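Local coordinates for type III restriction-modification enzyme EcoP15I Mod subunit (Escherichia coli, PDB 4ZCF), which methylates the fifth-position adenine of the DNA sequence 5'-CAGCAG-3' using S-adenosyl-L-methionine, and together with the Res subunit takes part in DNA restriction, at residues Tyr126-Asp131 against Ser198-Glu203; Asp192-Ile197 against Val246-Lys251; Val225-Thr230 against Ala238-Tyr243; Asp425-Ala430 against His449-Leu454. One frame throughout, in Å; residues are numbered along the deposited sequence.

Interaction 1 of 4, residues Tyr126-Asp131 against Ser198-Glu203; sequences YNTGKD and SIDHNE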
# COMPACT_ATOMS: atom_id res chain seq x y z
N TYR A 126 6.63 18.67 -7.60
CA TYR A 126 5.28 18.97 -7.17
C TYR A 126 4.66 19.60 -8.43
O TYR A 126 5.39 19.82 -9.41
CB TYR A 126 5.37 20.00 -6.03
CG TYR A 126 5.98 19.54 -4.72
CD1 TYR A 126 6.54 18.27 -4.59
CD2 TYR A 126 5.99 20.38 -3.60
CE1 TYR A 126 7.14 17.87 -3.39
CE2 TYR A 126 6.54 19.96 -2.39
CZ TYR A 126 7.11 18.70 -2.28
OH TYR A 126 7.69 18.30 -1.11
N ASN A 127 3.39 19.89 -8.48
CA ASN A 127 3.04 20.53 -9.77
C ASN A 127 2.56 21.93 -9.49
O ASN A 127 1.45 22.33 -9.86
CB ASN A 127 2.12 19.66 -10.63
CG ASN A 127 2.02 19.99 -12.10
OD1 ASN A 127 2.62 20.93 -12.64
ND2 ASN A 127 1.16 19.26 -12.76
N THR A 128 3.44 22.66 -8.79
CA THR A 128 3.37 24.02 -8.26
C THR A 128 2.86 25.04 -9.26
O THR A 128 2.13 25.96 -8.87
CB THR A 128 4.75 24.37 -7.67
OG1 THR A 128 4.97 23.68 -6.42
CG2 THR A 128 4.96 25.84 -7.48
N GLY A 129 3.28 24.90 -10.52
CA GLY A 129 2.98 25.83 -11.60
C GLY A 129 4.00 26.96 -11.66
O GLY A 129 3.82 27.90 -12.42
N LYS A 130 5.08 26.85 -10.85
CA LYS A 130 6.18 27.82 -10.74
C LYS A 130 7.56 27.11 -10.69
O LYS A 130 8.60 27.78 -10.72
CB LYS A 130 5.98 28.70 -9.51
N ASP A 131 7.55 25.77 -10.68
CA ASP A 131 8.73 24.89 -10.61
C ASP A 131 9.31 24.47 -11.98
O ASP A 131 10.36 23.82 -12.02
CB ASP A 131 8.40 23.62 -9.78
CG ASP A 131 7.17 22.83 -10.22
OD1 ASP A 131 6.76 22.94 -11.41
OD2 ASP A 131 6.60 22.12 -9.37
N SER A 198 6.90 12.78 -0.67
CA SER A 198 6.68 14.20 -0.35
C SER A 198 5.89 14.83 -1.47
O SER A 198 6.20 14.62 -2.64
CB SER A 198 8.00 14.95 -0.24
OG SER A 198 8.64 14.71 1.00
N ILE A 199 4.86 15.63 -1.12
CA ILE A 199 4.04 16.38 -2.06
C ILE A 199 3.45 17.50 -1.33
O ILE A 199 3.52 17.52 -0.11
CB ILE A 199 2.92 15.60 -2.82
CG1 ILE A 199 2.42 14.38 -2.07
CG2 ILE A 199 3.20 15.40 -4.35
CD1 ILE A 199 1.41 14.66 -1.11
N ASP A 200 2.81 18.42 -2.06
CA ASP A 200 2.09 19.57 -1.56
C ASP A 200 0.62 19.47 -2.11
O ASP A 200 0.25 18.42 -2.62
CB ASP A 200 2.87 20.90 -1.88
CG ASP A 200 2.58 21.69 -3.16
OD1 ASP A 200 2.02 21.10 -4.12
OD2 ASP A 200 2.89 22.90 -3.19
N HIS A 201 -0.21 20.50 -1.97
CA HIS A 201 -1.63 20.46 -2.37
C HIS A 201 -1.94 20.30 -3.86
O HIS A 201 -3.07 19.99 -4.23
CB HIS A 201 -2.38 21.68 -1.83
CG HIS A 201 -1.90 22.96 -2.42
ND1 HIS A 201 -0.82 23.64 -1.89
CD2 HIS A 201 -2.37 23.65 -3.48
CE1 HIS A 201 -0.65 24.69 -2.66
NE2 HIS A 201 -1.58 24.75 -3.62
N ASN A 202 -0.96 20.55 -4.73
CA ASN A 202 -1.18 20.47 -6.17
C ASN A 202 -1.57 19.09 -6.68
O ASN A 202 -2.59 18.97 -7.35
CB ASN A 202 -0.03 21.10 -6.94
CG ASN A 202 0.10 22.56 -6.64
OD1 ASN A 202 -0.77 23.35 -6.98
ND2 ASN A 202 1.15 22.93 -5.91
N GLU A 203 -0.82 18.05 -6.27
CA GLU A 203 -1.02 16.66 -6.70
C GLU A 203 -1.31 15.65 -5.59
O GLU A 203 -1.33 14.45 -5.86
CB GLU A 203 0.18 16.17 -7.55
CG GLU A 203 0.48 17.02 -8.77
CD GLU A 203 -0.60 17.02 -9.84
OE1 GLU A 203 -1.36 16.03 -9.92
OE2 GLU A 203 -0.70 18.02 -10.59
O HOH W 1 0.44 25.83 -6.28

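Interaction 2 of 4, residues Asp192-Ile197 against Val246-Lys251; sequences DGTIFI and VYTKNK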
# COMPACT_ATOMS: atom_id res chain seq x y z
N ASP A 192 7.74 -6.40 3.70
CA ASP A 192 7.66 -5.65 4.96
C ASP A 192 8.16 -4.20 4.79
O ASP A 192 8.37 -3.50 5.77
CB ASP A 192 8.49 -6.41 6.04
CG ASP A 192 10.00 -6.44 5.87
OD1 ASP A 192 10.49 -6.14 4.75
OD2 ASP A 192 10.69 -6.75 6.85
N GLY A 193 8.42 -3.81 3.53
CA GLY A 193 8.96 -2.52 3.10
C GLY A 193 7.91 -1.46 2.92
O GLY A 193 6.70 -1.76 2.92
N THR A 194 8.37 -0.18 2.85
CA THR A 194 7.54 1.03 2.76
C THR A 194 8.08 2.09 1.81
O THR A 194 9.28 2.22 1.63
CB THR A 194 7.37 1.70 4.16
OG1 THR A 194 8.64 1.80 4.81
CG2 THR A 194 6.38 0.98 5.05
N ILE A 195 7.17 2.85 1.21
CA ILE A 195 7.46 4.01 0.37
C ILE A 195 6.92 5.25 1.10
O ILE A 195 5.87 5.18 1.71
CB ILE A 195 6.95 3.89 -1.11
CG1 ILE A 195 7.34 5.13 -1.95
CG2 ILE A 195 5.44 3.58 -1.19
CD1 ILE A 195 7.35 4.97 -3.45
N PHE A 196 7.68 6.36 1.07
CA PHE A 196 7.37 7.70 1.61
C PHE A 196 7.47 8.68 0.42
O PHE A 196 8.46 8.64 -0.32
CB PHE A 196 8.41 8.05 2.70
CG PHE A 196 8.27 7.34 4.03
CD1 PHE A 196 8.62 6.01 4.17
CD2 PHE A 196 7.79 8.01 5.15
CE1 PHE A 196 8.48 5.35 5.40
CE2 PHE A 196 7.68 7.36 6.39
CZ PHE A 196 8.05 6.03 6.51
N ILE A 197 6.41 9.48 0.15
CA ILE A 197 6.35 10.43 -0.98
C ILE A 197 5.96 11.82 -0.53
O ILE A 197 4.82 12.02 -0.10
CB ILE A 197 5.45 9.98 -2.16
CG1 ILE A 197 5.58 8.47 -2.48
CG2 ILE A 197 5.71 10.86 -3.42
CD1 ILE A 197 4.57 7.92 -3.47
N VAL A 246 2.49 7.64 2.85
CA VAL A 246 3.23 6.42 3.21
C VAL A 246 2.42 5.19 2.79
O VAL A 246 1.21 5.14 3.03
CB VAL A 246 3.59 6.42 4.73
CG1 VAL A 246 4.50 5.25 5.09
CG2 VAL A 246 4.23 7.73 5.16
N TYR A 247 3.05 4.24 2.12
CA TYR A 247 2.42 2.98 1.69
C TYR A 247 3.39 1.85 1.99
O TYR A 247 4.57 2.07 2.18
CB TYR A 247 2.05 2.99 0.18
CG TYR A 247 0.76 3.71 -0.18
CD1 TYR A 247 0.68 5.10 -0.15
CD2 TYR A 247 -0.38 3.01 -0.56
CE1 TYR A 247 -0.50 5.77 -0.44
CE2 TYR A 247 -1.58 3.67 -0.84
CZ TYR A 247 -1.63 5.05 -0.80
OH TYR A 247 -2.77 5.73 -1.15
N THR A 248 2.86 0.64 2.06
CA THR A 248 3.61 -0.58 2.32
C THR A 248 3.43 -1.51 1.12
O THR A 248 2.51 -1.29 0.32
CB THR A 248 3.18 -1.18 3.68
OG1 THR A 248 3.97 -2.32 3.97
CG2 THR A 248 1.72 -1.51 3.75
N LYS A 249 4.34 -2.50 0.94
CA LYS A 249 4.19 -3.45 -0.16
C LYS A 249 3.09 -4.45 0.22
O LYS A 249 2.17 -4.69 -0.56
CB LYS A 249 5.50 -4.18 -0.46
CG LYS A 249 5.73 -4.34 -1.95
CD LYS A 249 5.25 -5.67 -2.50
CE LYS A 249 5.79 -5.92 -3.89
NZ LYS A 249 7.28 -6.13 -3.89
N ASN A 250 3.16 -4.95 1.45
CA ASN A 250 2.19 -5.86 2.03
C ASN A 250 1.92 -5.46 3.46
O ASN A 250 2.76 -5.72 4.33
CB ASN A 250 2.71 -7.31 1.98
CG ASN A 250 1.68 -8.35 2.29
OD1 ASN A 250 0.58 -8.08 2.75
ND2 ASN A 250 2.05 -9.59 2.04
N LYS A 251 0.70 -4.90 3.71
CA LYS A 251 0.24 -4.49 5.04
C LYS A 251 0.33 -5.59 6.09
O LYS A 251 0.54 -5.29 7.27
CB LYS A 251 -1.17 -3.91 4.96
CG LYS A 251 -1.62 -3.12 6.20
CD LYS A 251 -1.02 -1.73 6.31
CE LYS A 251 -1.54 -1.04 7.54
NZ LYS A 251 -1.07 0.36 7.64

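Interaction 3 of 4, residues Val225-Thr230 against Ala238-Tyr243; sequences VWKNAT and AVEHEY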
# COMPACT_ATOMS: atom_id res chain seq x y z
N VAL A 225 1.82 15.24 7.98
CA VAL A 225 1.70 16.67 7.70
C VAL A 225 2.95 17.34 8.16
O VAL A 225 3.28 17.28 9.33
CB VAL A 225 0.40 17.27 8.29
CG1 VAL A 225 0.40 18.79 8.25
CG2 VAL A 225 -0.83 16.70 7.55
N TRP A 226 3.72 17.85 7.21
CA TRP A 226 4.97 18.56 7.50
C TRP A 226 4.71 20.08 7.49
O TRP A 226 4.54 20.67 6.42
CB TRP A 226 6.10 18.14 6.52
CG TRP A 226 7.45 18.73 6.83
CD1 TRP A 226 7.96 19.03 8.06
CD2 TRP A 226 8.48 19.05 5.89
NE1 TRP A 226 9.19 19.63 7.93
CE2 TRP A 226 9.56 19.60 6.62
CE3 TRP A 226 8.59 18.95 4.48
CZ2 TRP A 226 10.74 20.04 5.99
CZ3 TRP A 226 9.76 19.39 3.86
CH2 TRP A 226 10.82 19.92 4.61
N LYS A 227 4.60 20.69 8.68
CA LYS A 227 4.44 22.14 8.85
C LYS A 227 5.89 22.68 8.84
O LYS A 227 6.63 22.55 9.83
CB LYS A 227 3.62 22.47 10.11
CG LYS A 227 3.87 23.86 10.69
CD LYS A 227 2.93 24.92 10.22
CE LYS A 227 3.16 26.19 11.01
NZ LYS A 227 4.53 26.76 10.88
N ASN A 228 6.32 23.16 7.65
CA ASN A 228 7.68 23.53 7.30
C ASN A 228 7.93 24.98 6.92
O ASN A 228 9.07 25.34 6.60
CB ASN A 228 8.12 22.63 6.13
CG ASN A 228 7.37 22.85 4.84
OD1 ASN A 228 6.22 23.25 4.81
ND2 ASN A 228 8.03 22.57 3.70
N ALA A 229 6.88 25.80 6.88
CA ALA A 229 6.97 27.21 6.48
C ALA A 229 6.24 28.12 7.46
O ALA A 229 5.41 27.64 8.24
CB ALA A 229 6.41 27.41 5.08
N THR A 230 6.57 29.43 7.42
CA THR A 230 5.99 30.51 8.20
C THR A 230 5.76 31.62 7.20
O THR A 230 6.70 32.28 6.76
CB THR A 230 6.90 30.87 9.37
OG1 THR A 230 7.06 29.70 10.18
CG2 THR A 230 6.34 31.98 10.23
N ALA A 238 -3.03 30.77 5.08
CA ALA A 238 -1.58 30.90 5.09
C ALA A 238 -1.07 29.46 4.95
O ALA A 238 -1.16 28.67 5.90
CB ALA A 238 -1.12 31.51 6.41
N VAL A 239 -0.62 29.11 3.75
CA VAL A 239 -0.12 27.77 3.43
C VAL A 239 1.27 27.58 4.03
O VAL A 239 2.24 28.17 3.57
CB VAL A 239 -0.28 27.37 1.93
CG1 VAL A 239 -1.75 27.25 1.55
CG2 VAL A 239 0.41 28.37 1.01
N GLU A 240 1.33 26.76 5.08
CA GLU A 240 2.53 26.53 5.87
C GLU A 240 2.87 25.04 6.01
O GLU A 240 3.74 24.67 6.80
CB GLU A 240 2.33 27.18 7.25
CG GLU A 240 2.34 28.71 7.19
CD GLU A 240 2.08 29.40 8.50
OE1 GLU A 240 1.33 28.86 9.34
OE2 GLU A 240 2.62 30.51 8.70
N HIS A 241 2.23 24.20 5.18
CA HIS A 241 2.45 22.77 5.23
C HIS A 241 2.40 22.07 3.87
O HIS A 241 1.88 22.58 2.88
CB HIS A 241 1.48 22.11 6.24
CG HIS A 241 0.11 21.81 5.68
ND1 HIS A 241 -0.89 22.76 5.68
CD2 HIS A 241 -0.38 20.67 5.14
CE1 HIS A 241 -1.95 22.18 5.14
NE2 HIS A 241 -1.69 20.92 4.80
N GLU A 242 2.94 20.85 3.87
CA GLU A 242 2.89 19.91 2.78
C GLU A 242 2.74 18.50 3.38
O GLU A 242 2.49 18.36 4.58
CB GLU A 242 4.10 20.06 1.85
CG GLU A 242 5.43 20.30 2.55
CD GLU A 242 6.57 20.22 1.56
OE1 GLU A 242 6.87 21.25 0.92
OE2 GLU A 242 7.09 19.10 1.36
N TYR A 243 2.85 17.47 2.57
CA TYR A 243 2.58 16.11 3.02
C TYR A 243 3.66 15.11 2.69
O TYR A 243 4.52 15.36 1.87
CB TYR A 243 1.23 15.61 2.43
CG TYR A 243 0.09 16.62 2.48
CD1 TYR A 243 -0.77 16.67 3.58
CD2 TYR A 243 -0.15 17.49 1.43
CE1 TYR A 243 -1.80 17.61 3.65
CE2 TYR A 243 -1.19 18.43 1.48
CZ TYR A 243 -2.03 18.47 2.58
OH TYR A 243 -3.05 19.38 2.65

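Interaction 4 of 4, residues Asp425-Ala430 against His449-Leu454; sequences DLISFA and HTVFNL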
# COMPACT_ATOMS: atom_id res chain seq x y z
N ASP A 425 14.30 10.94 10.87
CA ASP A 425 13.33 10.31 11.74
C ASP A 425 12.52 9.22 11.04
O ASP A 425 12.36 8.14 11.62
CB ASP A 425 12.48 11.37 12.47
CG ASP A 425 13.26 12.13 13.55
OD1 ASP A 425 14.01 11.48 14.32
OD2 ASP A 425 13.09 13.36 13.65
N LEU A 426 12.09 9.45 9.76
CA LEU A 426 11.36 8.48 8.94
C LEU A 426 12.20 7.25 8.67
O LEU A 426 11.67 6.14 8.72
CB LEU A 426 10.88 9.06 7.60
CG LEU A 426 10.38 10.50 7.50
CD1 LEU A 426 10.00 10.82 6.06
CD2 LEU A 426 9.22 10.77 8.45
N ILE A 427 13.51 7.43 8.37
CA ILE A 427 14.43 6.30 8.18
C ILE A 427 14.56 5.51 9.50
O ILE A 427 14.42 4.28 9.49
CB ILE A 427 15.80 6.70 7.57
CG1 ILE A 427 15.61 7.27 6.14
CG2 ILE A 427 16.76 5.50 7.57
CD1 ILE A 427 16.85 7.88 5.49
N SER A 428 14.73 6.21 10.63
CA SER A 428 14.81 5.57 11.95
C SER A 428 13.55 4.75 12.28
O SER A 428 13.69 3.66 12.82
CB SER A 428 15.08 6.58 13.06
OG SER A 428 16.30 7.28 12.86
N PHE A 429 12.32 5.29 11.98
CA PHE A 429 11.05 4.57 12.25
C PHE A 429 10.85 3.36 11.34
O PHE A 429 10.71 2.24 11.86
CB PHE A 429 9.82 5.50 12.16
CG PHE A 429 9.63 6.40 13.35
CD1 PHE A 429 9.37 5.88 14.61
CD2 PHE A 429 9.74 7.78 13.23
CE1 PHE A 429 9.25 6.71 15.72
CE2 PHE A 429 9.65 8.62 14.34
CZ PHE A 429 9.38 8.08 15.58
N ALA A 430 10.84 3.59 9.99
CA ALA A 430 10.60 2.52 9.01
C ALA A 430 11.60 1.39 9.11
O ALA A 430 11.20 0.23 9.29
CB ALA A 430 10.52 3.07 7.59
N HIS A 449 22.99 11.76 2.44
CA HIS A 449 23.63 12.50 3.53
C HIS A 449 23.08 12.00 4.87
O HIS A 449 23.86 11.65 5.76
CB HIS A 449 23.42 14.01 3.34
CG HIS A 449 24.24 14.88 4.26
ND1 HIS A 449 24.42 16.24 3.99
CD2 HIS A 449 24.87 14.58 5.42
CE1 HIS A 449 25.14 16.71 4.99
NE2 HIS A 449 25.45 15.75 5.87
N THR A 450 21.75 11.93 4.99
CA THR A 450 21.02 11.44 6.16
C THR A 450 21.50 10.04 6.55
O THR A 450 21.59 9.76 7.73
CB THR A 450 19.51 11.52 5.86
OG1 THR A 450 19.13 12.89 5.66
CG2 THR A 450 18.67 10.88 6.94
N VAL A 451 21.82 9.17 5.58
CA VAL A 451 22.35 7.81 5.85
C VAL A 451 23.77 7.93 6.46
O VAL A 451 24.06 7.24 7.44
CB VAL A 451 22.24 6.83 4.64
CG1 VAL A 451 22.94 5.52 4.93
CG2 VAL A 451 20.77 6.57 4.27
N PHE A 452 24.62 8.86 5.93
CA PHE A 452 25.96 9.12 6.48
C PHE A 452 25.85 9.51 7.95
O PHE A 452 26.47 8.84 8.78
CB PHE A 452 26.75 10.18 5.66
CG PHE A 452 27.21 9.78 4.27
CD1 PHE A 452 27.73 8.51 4.02
CD2 PHE A 452 27.20 10.70 3.22
CE1 PHE A 452 28.21 8.16 2.75
CE2 PHE A 452 27.66 10.34 1.95
CZ PHE A 452 28.17 9.08 1.73
N ASN A 453 25.00 10.51 8.30
CA ASN A 453 24.78 10.95 9.69
C ASN A 453 24.22 9.85 10.60
O ASN A 453 24.60 9.78 11.77
CB ASN A 453 23.81 12.13 9.77
CG ASN A 453 24.24 13.41 9.11
OD1 ASN A 453 23.45 14.36 9.02
ND2 ASN A 453 25.47 13.48 8.62
N LEU A 454 23.25 9.06 10.09
CA LEU A 454 22.65 8.00 10.89
C LEU A 454 23.65 6.89 11.21
O LEU A 454 23.78 6.53 12.36
CB LEU A 454 21.34 7.47 10.27
CG LEU A 454 20.10 8.40 10.32
CD1 LEU A 454 19.01 7.95 9.32
CD2 LEU A 454 19.53 8.53 11.74

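Interaction 1 of 4, residues Tyr126-Asp131 against Ser198-Glu203
Tyr126 is the last residue of the DPPY sequence, motif IV of the N6-adenine methyltransferases, and lies in a stretch predicted to bind S-adenosylmethionine. With CG anti to the carbonyl carbon (chi1 -68°), its side chain runs over the end of strand 193-199. Tyr126 CB passes 4.0 Å from Asp200 OD1. Further out along Tyr126, CD2 sits 3.6 Å from Asp200 CB, while CE1 reaches Ser198 O at 3.5 Å. One face of the Tyr126 ring lies over Asp200 N and over Ile199 CA, which makes a CH-pi contact 4.0 Å from the ring centroid. At the tip, Tyr126 OH packs 3.5 Å from Ser198 CB and hydrogen-bonds to Glu242 on strand 241-248.

Next along the chain, Asn127 lies alongside Glu203. Asn127 ND2 donates to Glu203 OE2 at 3.1 Å, arriving from above the carboxylate plane, and also bonds Ser169 O; His171 takes the other oxygen of Glu203. The turn after the strand is built by Asp200, whose OD1 accepts from the backbone N of Asn202, an Asx turn, and from Asn202 ND2 through its syn lone pair. The Asn202 amide so placed takes a water on OD1, and that water also donates to Thr128 O, tying the two loops together. A manganese ion is bound about 4 Å from the Asn202 side chain.

Two donors on one oxygen would probably keep Asp200 ionised, and being backed by main chain and tethered at its hydroxyl probably leaves the tyrosine ring little freedom to rotate.

Interaction 2 of 4, residues Asp192-Ile197 against Val246-Lys251
Two backbone bonds form the inner layer of this antiparallel pairing between strands 193-199 and 241-248. Ile195 N gives to Tyr247 O at 2.9 Å, and Tyr247 N returns to Ile195 O at 3.0 Å, so these two residues are the hydrogen-bonded pair. Thr194 with Thr248 and Phe196 with Val246 are non-hydrogen-bonded pairs and share the opposite face of the sheet. Where the pairing ends, Gly193 O is gripped twice, by Lys249 N at 3.2 Å and by Thr248 OG1 at 3.0 Å, the hydroxyl lying in the carbonyl plane. Thr248 reaches it because OG1 stands anti to its own backbone N (chi1 -176°).

Side chains make the next layer. Val246 CG1 sits over the centre of the Phe196 ring, 3.9 Å from the centroid, in a CH-pi contact, and Val246 CG2 touches Phe196 CD2 at 3.6 Å. On the other face Ile195 CG2 touches Tyr247 CB at 3.7 Å. An alanine in place of Phe196 would remove the ring and would probably leave Val246 CG1 and CG2, Leu426 and Ala430 without that packing partner.

Farther out, helix 204-215 covers the face of Ile195 and Tyr247 and anchors the tyrosine hydroxyl through Asp212. Strand 117-122 bonds the far edge of strand 193-199, and Lys249 NZ binds the carbonyls of Met189 and Arg186.

The polar backbone is thus consumed in strand pairing, the doubly held Gly193 carbonyl securing the end of the ladder, while mainly apolar contacts pack the faces of this buried part of the methyltransferase sheet.

Interaction 3 of 4, residues Val225-Thr230 against Ala238-Tyr243
Backbone bonds define an antiparallel pairing between strands 220-227 and 241-248, consistent with the antiparallel hairpin of class I methyltransferase sheets, here followed by strand 391-393. Trp226 N donates to Glu242 O at 2.9 Å, and Glu242 N donates back to Trp226 O at 3.0 Å. Past the strand end, Glu240 O draws two weak bonds, from Asn228 N and Ala229 N.

Among the charged groups, Lys227 bends at chi2 and chi4 so that NZ bonds Ala229 O at 2.9 Å; Glu240 OE1 stays 4.1 Å from Lys227 NZ, beyond a salt bridge. Glu240 is instead engaged by Lys387 and Ser389 of the second subunit. An alanine at Lys227 would remove that tie to Ala229 O and would probably loosen the loop that leaves strand 220-227.

In the packing, Val225 CG2 meets Tyr243 CD1 at 4.0 Å and Val225 CG1 meets His241 CD2 at 3.7 Å. Glu242 OE2 lies at the edge of the Trp226 ring, 3.5 Å from Trp226 CE3, its carboxylate turned 82° to the indole; Asn228 CB covers a face of that ring.

The two glutamates therefore link the hairpin outward, Glu240 to Lys387 of the second subunit and Glu242 to the hydroxyl of Tyr126.

Interaction 4 of 4, residues Asp425-Ala430 against His449-Leu454
Helices 420-430 and 446-455 flank strand 434-439 in sequence, the second following the FAGSG sequence, which fits the FxGxG motif of the S-adenosylmethionine-dependent methyltransferases. The segments 425-430 and 449-454 cross at -65° with their axes 10.8 Å apart, so the helices meet through side-chain tips, not backbone to backbone.

Ile427 carries the contact. Its CG1 is anti to the carbonyl carbon (chi1 -63°) and the chain runs on extended, delivering Ile427 CD1 to the second helix, 3.8 Å from Thr450 CG2 and 4.3 Å from Val451 CG2. The other branch, Ile427 CG2, stands 3.8 Å from Leu454 CD1, and the two side chains cross obliquely. Leu454 then divides its branches: CD1 serves Ile427, whereas CD2 lies against Ser428 OG at 3.6 Å.

Ser428 OG bonds Glu424 O and Thr450 OG1 bonds Thr446 O, each in its own helix, with a weak second bond from Thr450 OG1 to Ile420 O on the partner helix. Toward Ile427, Thr450 turns its methyl, anti to the backbone N. Tyr462 of strand 461-468 touches Ile427, Val451 and Leu454, so the seam between the helices rests on the sheet.

The contacts of Ile427 are apolar, mostly methyl to methyl, where two steeply crossed helices pack on the same surface of a Rossmann-like alpha/beta sheet. Helix 446-455 is the connection of a beta-alpha-beta crossover from strand 434-439 to its parallel neighbour 461-468.

In the fold
From the N terminus, interaction 1 closes the first loop, bringing the segment after strand 117-122 to the end of strand 193-199. Before it has closed, interaction 2 opens at residue 192 and runs to 251, so the two cross. Interaction 3 is a short hairpin within the span of interaction 2, pairing strand 220-227 with the start of 241-248, whose other end interaction 2 uses. Together these join strands 193-199, 241-248 and 220-227; interactions 1 and 3 also meet through the backbone bond from Tyr243 N to Ile199 O. Interaction 4 closes its own later loop, from helix 420-430 through strand 434-439 to helix 446-455, and touches interaction 2 where helix 420-430 packs on strand 193-199.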